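Local coordinates for sensor protein (Geobacter sulfurreducens, PDB 3H7M) that probably serves as the periplasmic-binding-protein-like sensor domain of a histidine kinase that passes phosphate from ATP to a protein histidine, at residues Asn37-Arg42 against Glu222-Lys227. Numbering follows the deposited sequence. Where two conformers were deposited one is given.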
# COMPACT_ATOMS: atom_id res chain seq x y z
N ASN A 37 4.43 5.89 -5.76
CA ASN A 37 3.60 5.29 -6.79
C ASN A 37 3.31 6.28 -7.91
O ASN A 37 3.47 5.97 -9.10
CB ASN A 37 2.26 4.78 -6.21
CG ASN A 37 2.45 3.65 -5.17
OD1 ASN A 37 3.55 3.18 -4.90
ND2 ASN A 37 1.35 3.20 -4.59
N VAL A 38 2.90 7.48 -7.51
CA VAL A 38 2.55 8.56 -8.43
C VAL A 38 3.72 8.93 -9.35
O VAL A 38 3.59 9.01 -10.57
CB VAL A 38 2.08 9.78 -7.60
CG1 VAL A 38 1.91 11.03 -8.45
CG2 VAL A 38 0.74 9.44 -6.95
N GLU A 39 4.86 9.13 -8.75
CA GLU A 39 6.05 9.46 -9.50
C GLU A 39 6.38 8.32 -10.47
O GLU A 39 6.77 8.53 -11.62
CB GLU A 39 7.17 9.68 -8.50
CG GLU A 39 8.15 10.72 -8.91
CD GLU A 39 8.86 11.33 -7.72
OE1 GLU A 39 8.14 11.71 -6.77
OE2 GLU A 39 10.11 11.43 -7.77
N LEU A 40 6.24 7.09 -9.98
CA LEU A 40 6.51 5.91 -10.78
C LEU A 40 5.55 5.87 -11.97
O LEU A 40 5.94 5.71 -13.13
CB LEU A 40 6.35 4.67 -9.91
CG LEU A 40 7.45 3.62 -10.02
CD1 LEU A 40 8.82 4.29 -9.99
CD2 LEU A 40 7.31 2.63 -8.88
N THR A 41 4.27 6.01 -11.68
CA THR A 41 3.26 6.01 -12.71
C THR A 41 3.48 7.14 -13.71
O THR A 41 3.36 6.93 -14.90
CB THR A 41 1.89 6.16 -12.11
OG1 THR A 41 1.59 4.99 -11.36
CG2 THR A 41 0.84 6.38 -13.22
N ARG A 42 3.80 8.34 -13.24
CA ARG A 42 4.01 9.42 -14.17
C ARG A 42 5.21 9.11 -15.04
O ARG A 42 5.19 9.39 -16.24
CB ARG A 42 4.25 10.76 -13.47
CG ARG A 42 3.01 11.37 -12.84
CD ARG A 42 3.17 12.87 -12.60
NE ARG A 42 1.98 13.47 -12.00
CZ ARG A 42 1.90 13.90 -10.74
NH1 ARG A 42 2.96 13.80 -9.94
NH2 ARG A 42 0.78 14.41 -10.27
N GLU A 222 15.58 3.61 -9.87
CA GLU A 222 16.32 3.81 -8.64
C GLU A 222 16.35 5.30 -8.26
O GLU A 222 16.28 5.64 -7.08
CB GLU A 222 17.76 3.29 -8.78
CG GLU A 222 17.87 1.77 -8.98
CD GLU A 222 17.20 0.94 -7.89
OE1 GLU A 222 16.97 1.47 -6.77
OE2 GLU A 222 16.91 -0.25 -8.15
N ALA A 223 16.44 6.17 -9.26
CA ALA A 223 16.46 7.61 -9.01
C ALA A 223 15.20 8.00 -8.28
O ALA A 223 15.24 8.77 -7.33
CB ALA A 223 16.55 8.39 -10.31
N ILE A 224 14.08 7.45 -8.73
CA ILE A 224 12.82 7.76 -8.08
C ILE A 224 12.76 7.13 -6.71
O ILE A 224 12.35 7.78 -5.74
CB ILE A 224 11.63 7.29 -8.92
CG1 ILE A 224 11.57 8.10 -10.23
CG2 ILE A 224 10.35 7.48 -8.13
CD1 ILE A 224 10.64 7.54 -11.29
N ARG A 225 13.19 5.87 -6.61
CA ARG A 225 13.15 5.18 -5.33
C ARG A 225 14.05 5.82 -4.29
O ARG A 225 13.67 5.93 -3.13
CB ARG A 225 13.53 3.70 -5.47
CG ARG A 225 13.32 2.91 -4.18
CD ARG A 225 13.53 1.42 -4.37
NE ARG A 225 14.92 1.08 -4.67
CZ ARG A 225 15.86 0.95 -3.74
NH1 ARG A 225 15.57 1.13 -2.46
NH2 ARG A 225 17.10 0.63 -4.11
N ALA A 226 15.24 6.25 -4.68
CA ALA A 226 16.15 6.85 -3.71
C ALA A 226 15.52 8.07 -3.03
O ALA A 226 15.86 8.39 -1.90
CB ALA A 226 17.45 7.23 -4.39
N LYS A 227 14.60 8.74 -3.72
CA LYS A 227 13.94 9.92 -3.18
C LYS A 227 13.18 9.60 -1.90
O LYS A 227 13.23 10.35 -0.92
CB LYS A 227 12.98 10.51 -4.22
CG LYS A 227 12.14 11.70 -3.75
CD LYS A 227 11.33 12.29 -4.91
CE LYS A 227 10.54 13.54 -4.51
NZ LYS A 227 9.79 14.08 -5.68
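K227 carries its CG anti to the backbone N (chi1 176°) and stays extended to its tip, which takes NZ across to the carboxylate of E39; I224, with CG1 anti to its carbonyl carbon, places CD1 against L40. The two segments illustrate how near-antiparallel helices pair on the outside of a periplasmic-binding-protein fold: their axes run 165° apart in direction, and they are 10.1 Å apart at closest approach. One belongs to helix 36-48, which packs against the strands of the mixed sheet, with V38 and T41 on F54 and L40 on H93. The other belongs to helix 220-227, near the end of the chain, so the contact joins early and late parts of the domain.

I224 supplies the apolar half. Its CD1 meets CD1 of L40 at 3.9 Å, the two side chains slanting across each other, while its CG2 lies equally close to CB of E39 at 3.9 Å. E39 and I224 run past one another in opposite directions, so the glutamate's aliphatic stem closes one flank of the isoleucine before the carboxylate reaches the more exposed margin.

There K227 crosses E39 at roughly a right angle. Beyond the pair, E39 also touches W228. In the conformer described the salt bridge is lopsided: NZ donates to OE1 at 3.1 Å, whereas its bond to OE2, at 3.4 Å, is weak. The lysine has a second conformer, which makes the link less certain. An alanine in place of E39 would probably leave the K227 ammonium without its carboxylate mate here and I224 CG2 with CB alone for cover. In the conformer described, the lysine nitrogen comes to OE1 on the syn side, 29° out of the carboxylate plane.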